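Local coordinates for cytosolic IMP-GMP specific 5'-nucleotidase (Legionella pneumophila subsp. pneumophila, PDB 4OHF), which hydrolyses nucleoside 5'-monophosphates such as IMP and GMP as a cytosolic nucleotidase, with allosteric regulation and activation by substrate, at the magnesium ion site and the interface of chains B and A. Sequence-based numbering; all coordinates share one arbitrary frame. Chains: chain A/B, Cytosolic IMP-GMP specific 5'-nucleotidase.

Contact 1 is the catalytic magnesium site in chain A. Contacts 2 and 3 are two patches of the B–A interface. The C-alpha centres of contacts 1 and 3 lie about 27 Å apart, those of contacts 2 and 3 about 34 Å, and those of contacts 1 and 2 about 58 Å. No residue is shared. Contact 2 uses helix 338-367 of chain A; contact 3 uses loop residues 86-87 and helix 418-426. Contact 3 includes GMP-binding residues, so nucleotide binding there could be felt in both chains, and perhaps at the active site. The deposited assembly has four copies, and the protein associates with itself.

Contact 1: the magnesium ion site. Residues chain A 23-27, 31, 211, 247, 303-304. With MG (magnesium ion), chain C; PO4 (phosphate ion), chain D.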
loop_
_atom_site.group_PDB
_atom_site.type_symbol
_atom_site.label_atom_id
_atom_site.label_comp_id
_atom_site.label_asym_id
_atom_site.label_seq_id
_atom_site.Cartn_x
_atom_site.Cartn_y
_atom_site.Cartn_z
ATOM N N ASP A 23 5.743 -9.541 30.532
ATOM C CA ASP A 23 6.140 -10.525 29.539
ATOM C C ASP A 23 6.906 -11.531 30.406
ATOM O O ASP A 23 7.597 -11.127 31.328
ATOM C CB ASP A 23 7.060 -9.825 28.532
ATOM C CG ASP A 23 7.845 -10.782 27.663
ATOM O OD1 ASP A 23 8.667 -11.556 28.189
ATOM O OD2 ASP A 23 7.652 -10.743 26.435
ATOM N N MET A 24 6.789 -12.827 30.145
ATOM C CA MET A 24 7.501 -13.800 30.979
ATOM C C MET A 24 8.946 -14.111 30.573
ATOM O O MET A 24 9.885 -13.754 31.289
ATOM C CB MET A 24 6.722 -15.113 31.075
ATOM C CG MET A 24 7.460 -16.171 31.858
ATOM S SD MET A 24 6.596 -17.764 32.029
ATOM C CE MET A 24 6.822 -18.468 30.411
ATOM N N ASP A 25 9.135 -14.781 29.444
ATOM C CA ASP A 25 10.477 -15.134 29.011
ATOM C C ASP A 25 11.327 -13.927 28.628
ATOM O O ASP A 25 11.062 -13.263 27.637
ATOM C CB ASP A 25 10.407 -16.135 27.853
ATOM C CG ASP A 25 9.812 -17.478 28.275
ATOM O OD1 ASP A 25 10.398 -18.164 29.142
ATOM O OD2 ASP A 25 8.747 -17.845 27.742
ATOM N N HIS A 26 12.338 -13.653 29.449
ATOM C CA HIS A 26 13.295 -12.549 29.285
ATOM C C HIS A 26 12.905 -11.237 29.956
ATOM O O HIS A 26 13.700 -10.298 29.968
ATOM C CB HIS A 26 13.632 -12.294 27.813
ATOM C CG HIS A 26 14.206 -13.485 27.114
ATOM N ND1 HIS A 26 13.455 -14.310 26.303
ATOM C CD2 HIS A 26 15.448 -14.026 27.149
ATOM C CE1 HIS A 26 14.205 -15.309 25.872
ATOM N NE2 HIS A 26 15.419 -15.160 26.369
ATOM N N THR A 27 11.695 -11.150 30.509
ATOM C CA THR A 27 11.320 -9.929 31.212
ATOM C C THR A 27 11.196 -10.299 32.683
ATOM O O THR A 27 12.079 -9.974 33.476
ATOM C CB THR A 27 9.997 -9.319 30.684
ATOM O OG1 THR A 27 10.167 -8.919 29.322
ATOM C CG2 THR A 27 9.609 -8.089 31.500
ATOM N N TYR A 31 17.093 -14.964 31.628
ATOM C CA TYR A 31 17.822 -16.048 30.984
ATOM C C TYR A 31 19.270 -15.659 30.764
ATOM O O TYR A 31 19.596 -14.483 30.613
ATOM C CB TYR A 31 17.220 -16.382 29.614
ATOM C CG TYR A 31 15.950 -17.200 29.647
ATOM C CD1 TYR A 31 15.995 -18.589 29.576
ATOM C CD2 TYR A 31 14.702 -16.581 29.715
ATOM C CE1 TYR A 31 14.828 -19.346 29.566
ATOM C CE2 TYR A 31 13.536 -17.325 29.708
ATOM C CZ TYR A 31 13.606 -18.709 29.633
ATOM O OH TYR A 31 12.454 -19.458 29.636
ATOM N N SER A 211 4.417 -18.253 25.682
ATOM C CA SER A 211 4.685 -19.657 26.011
ATOM C C SER A 211 3.396 -20.273 26.497
ATOM O O SER A 211 2.520 -19.560 26.990
ATOM C CB SER A 211 5.720 -19.770 27.133
ATOM O OG SER A 211 6.966 -19.226 26.734
ATOM N N LYS A 247 1.402 -12.517 20.912
ATOM C CA LYS A 247 1.759 -11.123 20.706
ATOM C C LYS A 247 2.543 -11.105 19.384
ATOM O O LYS A 247 3.171 -12.098 19.008
ATOM C CB LYS A 247 2.647 -10.638 21.853
ATOM C CG LYS A 247 1.949 -10.564 23.197
ATOM C CD LYS A 247 2.943 -10.314 24.342
ATOM C CE LYS A 247 3.884 -11.519 24.523
ATOM N NZ LYS A 247 4.871 -11.343 25.626
ATOM N N ASP A 303 10.584 -7.279 26.503
ATOM C CA ASP A 303 12.032 -7.284 26.320
ATOM C C ASP A 303 12.465 -6.995 24.890
ATOM O O ASP A 303 13.631 -6.719 24.642
ATOM C CB ASP A 303 12.623 -8.619 26.766
ATOM C CG ASP A 303 11.804 -9.795 26.300
ATOM O OD1 ASP A 303 10.880 -10.197 27.024
ATOM O OD2 ASP A 303 12.065 -10.312 25.205
ATOM N N HIS A 304 11.536 -7.062 23.946
ATOM C CA HIS A 304 11.867 -6.760 22.554
ATOM C C HIS A 304 10.721 -6.062 21.831
ATOM O O HIS A 304 9.568 -6.321 22.133
ATOM C CB HIS A 304 12.296 -8.042 21.804
ATOM C CG HIS A 304 13.657 -8.542 22.203
ATOM N ND1 HIS A 304 13.873 -9.306 23.334
ATOM C CD2 HIS A 304 14.881 -8.327 21.660
ATOM C CE1 HIS A 304 15.167 -9.535 23.471
ATOM N NE2 HIS A 304 15.801 -8.951 22.469
HETATM MG MG MG C . 9.834 -12.034 26.385
HETATM P P PO4 D . 7.207 -14.518 26.371
HETATM O O1 PO4 D . 7.418 -15.833 25.708
HETATM O O2 PO4 D . 8.411 -13.675 26.218
HETATM O O3 PO4 D . 6.936 -14.732 27.819
HETATM O O4 PO4 D . 6.058 -13.827 25.734
HETATM O O HOH W 1 9.892 -12.670 24.404
#
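This is the active site of a HAD-type phosphohydrolase, and A:Asp23 to A:Thr27 form its DxDxT motif. The chain bends round the ion at the start of helix 24-28. A:Asp23, the nucleophile of the family, sends its carboxylate to magnesium, with OD1 at 2.2 Å and OD2 more loosely at 2.5 Å. Two residues on, the backbone carbonyl O of A:Asp25 binds the ion at 2.1 Å. A:His26 then turns the chain with a positive phi of 90°. A:Asp303 OD1, a phosphate oxygen (O2) and a water add to a distorted six-coordinate shell as modelled. The side chain of A:Asp25 points away from the metal. Its OD1 accepts from A:Tyr31 OH, above the carboxylate plane, and its OD2 from A:Ser211 OG, which fixes its rotation. The A:Asp25 amide N gives a hydrogen bond to phosphate O3 (2.7 Å). A:Lys247 NZ makes a salt bridge to phosphate O4 at 2.8 Å and reaches A:Asp23 OD2. A:Thr27 OG1 and A:His304 ND1 (2.8 Å to OD2) meet the anti lone pairs of the A:Asp303 oxygens and hold that carboxylate. The phosphate may come from crystallisation. It probably marks where the substrate phosphate sits beside the nucleophile, with A:Asp25 the expected general acid-base.

Contact 2: the interface of chains B and A. Residues chain B 197, 201, 441, 443-444; chain A 359, 362-363, 366-367.
One face of helix 338-367 of chain A lies against B:His197, B:Tyr201 and the 441-444 loop of chain B. B:Met443 can be followed outward. Its CB sets CG between the backbone N and the carbonyl carbon (chi1 45°). CG packs on the methyl CG2 of A:Thr363 at 3.6 Å, the two side chains running past each other in opposite directions. SD sits 3.8 Å from CB of A:Cys362. A bend at chi3 (49°) then turns the methyl CE to A:Ile366 CD1, tip to tip at 4.0 Å. Within chain B, B:Met443 N gives a hydrogen bond to B:Ser441 OG, which ties the loop together. B:Tyr201 crosses A:Ile366 obliquely, with ring carbon CZ 3.5 Å from the CG2 methyl. Polar contacts gather at the end of the helix on A:Asp367. Its OD2 accepts from B:His197 NE2 at 2.7 Å on the syn lone pair. OD2 lies close to the imidazole plane, with the carboxylate itself twisted out of it. B:Tyr201 OH reaches the same OD2 at 3.3 Å from above the carboxylate plane, the two planes almost perpendicular (87°). A negative A:Asp367 would favour a protonated B:His197. The patch joins the long helix of one subunit to its neighbour and probably helps hold the oligomer together.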
loop_
_atom_site.group_PDB
_atom_site.type_symbol
_atom_site.label_atom_id
_atom_site.label_comp_id
_atom_site.label_asym_id
_atom_site.label_seq_id
_atom_site.Cartn_x
_atom_site.Cartn_y
_atom_site.Cartn_z
ATOM N N HIS B 197 28.658 38.029 -1.560
ATOM C CA HIS B 197 29.815 37.515 -0.838
ATOM C C HIS B 197 30.060 36.059 -1.254
ATOM O O HIS B 197 31.182 35.675 -1.594
ATOM C CB HIS B 197 29.571 37.585 0.670
ATOM C CG HIS B 197 30.811 37.420 1.490
ATOM N ND1 HIS B 197 30.785 36.972 2.794
ATOM C CD2 HIS B 197 32.110 37.676 1.205
ATOM C CE1 HIS B 197 32.015 36.959 3.276
ATOM N NE2 HIS B 197 32.838 37.383 2.333
ATOM N N TYR B 201 32.944 34.015 -3.647
ATOM C CA TYR B 201 33.692 32.831 -3.233
ATOM C C TYR B 201 33.449 31.607 -4.119
ATOM O O TYR B 201 33.665 30.476 -3.688
ATOM C CB TYR B 201 33.362 32.480 -1.779
ATOM C CG TYR B 201 34.160 33.260 -0.766
ATOM C CD1 TYR B 201 35.220 32.666 -0.082
ATOM C CD2 TYR B 201 33.875 34.597 -0.505
ATOM C CE1 TYR B 201 35.979 33.387 0.838
ATOM C CE2 TYR B 201 34.627 35.328 0.413
ATOM C CZ TYR B 201 35.680 34.718 1.080
ATOM O OH TYR B 201 36.438 35.435 1.978
ATOM N N SER B 441 30.844 32.970 6.872
ATOM C CA SER B 441 31.843 32.846 5.828
ATOM C C SER B 441 31.461 31.750 4.851
ATOM O O SER B 441 31.042 30.677 5.266
ATOM C CB SER B 441 33.189 32.505 6.435
ATOM O OG SER B 441 34.009 31.897 5.462
ATOM N N MET B 443 33.117 29.760 3.423
ATOM C CA MET B 443 33.929 28.559 3.589
ATOM C C MET B 443 33.836 28.018 5.005
ATOM O O MET B 443 34.754 27.358 5.492
ATOM C CB MET B 443 35.401 28.811 3.206
ATOM C CG MET B 443 36.039 30.090 3.735
ATOM S SD MET B 443 37.836 30.200 3.344
ATOM C CE MET B 443 37.818 29.799 1.546
ATOM N N THR B 444 32.713 28.292 5.659
ATOM C CA THR B 444 32.480 27.828 7.024
ATOM C C THR B 444 32.122 26.339 7.056
ATOM O O THR B 444 31.551 25.794 6.113
ATOM C CB THR B 444 31.339 28.630 7.689
ATOM O OG1 THR B 444 30.819 27.904 8.809
ATOM C CG2 THR B 444 30.223 28.841 6.717
ATOM N N VAL A 359 38.972 29.672 9.847
ATOM C CA VAL A 359 37.948 30.073 8.878
ATOM C C VAL A 359 37.943 31.598 8.715
ATOM O O VAL A 359 38.035 32.126 7.605
ATOM C CB VAL A 359 36.530 29.606 9.341
ATOM C CG1 VAL A 359 35.437 30.274 8.505
ATOM C CG2 VAL A 359 36.426 28.096 9.206
ATOM N N CYS A 362 41.119 33.147 7.139
ATOM C CA CYS A 362 41.136 32.926 5.695
ATOM C C CYS A 362 40.174 33.835 4.940
ATOM O O CYS A 362 40.509 34.366 3.878
ATOM C CB CYS A 362 40.823 31.466 5.375
ATOM S SG CYS A 362 42.195 30.327 5.685
ATOM N N THR A 363 38.979 34.025 5.484
ATOM C CA THR A 363 38.008 34.889 4.822
ATOM C C THR A 363 38.428 36.356 4.972
ATOM O O THR A 363 38.036 37.215 4.175
ATOM C CB THR A 363 36.584 34.667 5.384
ATOM O OG1 THR A 363 36.450 35.317 6.651
ATOM C CG2 THR A 363 36.341 33.189 5.576
ATOM N N ILE A 366 40.933 37.014 2.273
ATOM C CA ILE A 366 40.254 37.071 0.987
ATOM C C ILE A 366 39.365 38.310 0.910
ATOM O O ILE A 366 39.376 39.029 -0.088
ATOM C CB ILE A 366 39.428 35.794 0.770
ATOM C CG1 ILE A 366 40.384 34.589 0.729
ATOM C CG2 ILE A 366 38.604 35.904 -0.503
ATOM C CD1 ILE A 366 39.702 33.227 0.740
ATOM N N ASP A 367 38.602 38.566 1.964
ATOM C CA ASP A 367 37.754 39.753 1.985
ATOM C C ASP A 367 38.630 41.005 1.902
ATOM O O ASP A 367 38.320 41.947 1.179
ATOM C CB ASP A 367 36.917 39.812 3.275
ATOM C CG ASP A 367 35.639 38.991 3.190
ATOM O OD1 ASP A 367 34.969 38.826 4.234
ATOM O OD2 ASP A 367 35.297 38.520 2.083
#

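Contact 3: the interface of chains B and A. Residues chain B 86-87, 421, 424-425; chain A 86-87, 421, 424.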
loop_
_atom_site.group_PDB
_atom_site.type_symbol
_atom_site.label_atom_id
_atom_site.label_comp_id
_atom_site.label_asym_id
_atom_site.label_seq_id
_atom_site.Cartn_x
_atom_site.Cartn_y
_atom_site.Cartn_z
ATOM N N ARG B 86 6.528 14.326 18.439
ATOM C CA ARG B 86 7.291 13.808 17.312
ATOM C C ARG B 86 6.820 12.419 16.883
ATOM O O ARG B 86 6.998 12.034 15.731
ATOM C CB ARG B 86 8.786 13.758 17.634
ATOM C CG ARG B 86 9.196 12.618 18.555
ATOM C CD ARG B 86 10.562 12.055 18.160
ATOM N NE ARG B 86 11.648 12.988 18.418
ATOM C CZ ARG B 86 12.649 13.227 17.573
ATOM N NH1 ARG B 86 12.722 12.600 16.400
ATOM N NH2 ARG B 86 13.575 14.124 17.890
ATOM N N TYR B 87 6.207 11.671 17.796
ATOM C CA TYR B 87 5.745 10.329 17.454
ATOM C C TYR B 87 4.277 10.206 17.091
ATOM O O TYR B 87 3.771 9.091 16.916
ATOM C CB TYR B 87 6.088 9.348 18.579
ATOM C CG TYR B 87 7.574 9.141 18.697
ATOM C CD1 TYR B 87 8.236 9.316 19.916
ATOM C CD2 TYR B 87 8.335 8.851 17.562
ATOM C CE1 TYR B 87 9.618 9.216 19.996
ATOM C CE2 TYR B 87 9.708 8.750 17.633
ATOM C CZ TYR B 87 10.347 8.937 18.847
ATOM O OH TYR B 87 11.726 8.893 18.883
ATOM N N TYR B 421 10.478 17.343 14.825
ATOM C CA TYR B 421 10.989 16.120 14.225
ATOM C C TYR B 421 11.255 16.371 12.749
ATOM O O TYR B 421 12.317 16.022 12.219
ATOM C CB TYR B 421 9.969 14.982 14.414
ATOM C CG TYR B 421 9.975 13.948 13.316
ATOM C CD1 TYR B 421 8.835 13.724 12.546
ATOM C CD2 TYR B 421 11.129 13.229 13.010
ATOM C CE1 TYR B 421 8.843 12.821 11.496
ATOM C CE2 TYR B 421 11.148 12.319 11.952
ATOM C CZ TYR B 421 10.005 12.123 11.199
ATOM O OH TYR B 421 10.022 11.241 10.138
ATOM N N ASP B 424 14.328 18.434 12.257
ATOM C CA ASP B 424 15.484 17.607 12.541
ATOM C C ASP B 424 15.789 16.673 11.373
ATOM O O ASP B 424 16.919 16.560 10.923
ATOM C CB ASP B 424 15.233 16.771 13.797
ATOM C CG ASP B 424 16.464 16.001 14.227
ATOM O OD1 ASP B 424 16.333 14.865 14.731
ATOM O OD2 ASP B 424 17.578 16.534 14.073
ATOM N N ARG B 425 14.769 15.992 10.887
ATOM C CA ARG B 425 14.949 15.073 9.783
ATOM C C ARG B 425 15.205 15.759 8.429
ATOM O O ARG B 425 16.085 15.349 7.685
ATOM C CB ARG B 425 13.721 14.156 9.680
ATOM C CG ARG B 425 13.503 13.562 8.298
ATOM C CD ARG B 425 14.070 12.179 8.152
ATOM N NE ARG B 425 13.096 11.170 8.552
ATOM C CZ ARG B 425 13.096 9.918 8.099
ATOM N NH1 ARG B 425 14.018 9.523 7.226
ATOM N NH2 ARG B 425 12.174 9.062 8.517
ATOM N N ARG A 86 19.124 6.530 13.522
ATOM C CA ARG A 86 17.686 6.627 13.752
ATOM C C ARG A 86 16.889 6.977 12.500
ATOM O O ARG A 86 15.713 6.659 12.415
ATOM C CB ARG A 86 17.363 7.636 14.861
ATOM C CG ARG A 86 17.620 9.089 14.524
ATOM C CD ARG A 86 16.475 9.968 15.055
ATOM N NE ARG A 86 16.267 9.851 16.502
ATOM C CZ ARG A 86 15.120 9.464 17.068
ATOM N NH1 ARG A 86 14.073 9.156 16.306
ATOM N NH2 ARG A 86 15.016 9.376 18.393
ATOM N N TYR A 87 17.516 7.623 11.523
ATOM C CA TYR A 87 16.802 7.975 10.302
ATOM C C TYR A 87 17.125 7.029 9.164
ATOM O O TYR A 87 16.820 7.307 8.009
ATOM C CB TYR A 87 17.114 9.421 9.895
ATOM C CG TYR A 87 16.559 10.428 10.877
ATOM C CD1 TYR A 87 17.347 11.472 11.365
ATOM C CD2 TYR A 87 15.256 10.299 11.361
ATOM C CE1 TYR A 87 16.858 12.351 12.311
ATOM C CE2 TYR A 87 14.759 11.172 12.307
ATOM C CZ TYR A 87 15.567 12.193 12.783
ATOM O OH TYR A 87 15.085 13.024 13.761
ATOM N N TYR A 421 16.210 4.644 18.359
ATOM C CA TYR A 421 14.947 5.266 17.983
ATOM C C TYR A 421 13.774 4.363 18.368
ATOM O O TYR A 421 12.790 4.822 18.946
ATOM C CB TYR A 421 14.911 5.573 16.468
ATOM C CG TYR A 421 13.548 5.336 15.835
ATOM C CD1 TYR A 421 13.279 4.169 15.112
ATOM C CD2 TYR A 421 12.490 6.230 16.051
ATOM C CE1 TYR A 421 11.990 3.889 14.628
ATOM C CE2 TYR A 421 11.197 5.962 15.572
ATOM C CZ TYR A 421 10.953 4.795 14.868
ATOM O OH TYR A 421 9.672 4.539 14.429
ATOM N N ASP A 424 13.181 4.427 21.987
ATOM C CA ASP A 424 12.586 5.699 22.323
ATOM C C ASP A 424 11.112 5.798 21.917
ATOM O O ASP A 424 10.314 6.378 22.646
ATOM C CB ASP A 424 13.375 6.834 21.663
ATOM C CG ASP A 424 12.916 8.209 22.124
ATOM O OD1 ASP A 424 12.832 8.421 23.353
ATOM O OD2 ASP A 424 12.640 9.079 21.268
#
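In both chains loop residue 86 has near-helical torsions and residue 87 a more extended phi with psi near zero, while 421, 424 and 425 lie on helix 418-426. This is a cytosolic 5'-nucleotidase of the HAD family, and A:Arg86, A:Tyr87, A:Tyr421 and their B counterparts line the GMP pocket. Each tyrosine 87 reaches an aspartate of the other subunit with its phenol OH. B:Tyr87 OH gives a hydrogen bond to A:Asp424 OD2 at 2.6 Å, on the anti lone pair. A:Tyr87 OH meets B:Asp424 OD1 at 2.4 Å, here from above the carboxylate plane. In both aspartates CG is anti to the backbone N, and the carboxylates are turned almost alike, B:Asp424 OD1 taking the place of A:Asp424 OD2. B:Tyr87 and A:Tyr87 also slide past A:Tyr421 and B:Tyr421, in opposite directions, with B:Tyr87 CE2 3.8 Å from A:Tyr421 CE2. The A:Tyr87 ring has A:Arg86 CD over one face and B:Arg425 CB over the other. The B:Arg425 guanidinium lies roughly parallel to that ring, its NE 3.6 Å from A:Tyr87 CD2. A:Arg86 and B:Arg86 point tip to tip, their guanidinium NH1 atoms 3.7 Å apart. A:Asp424 OD2, in a salt bridge with A:Arg86 NH2 at 3.7 Å, may partly offset this like charge.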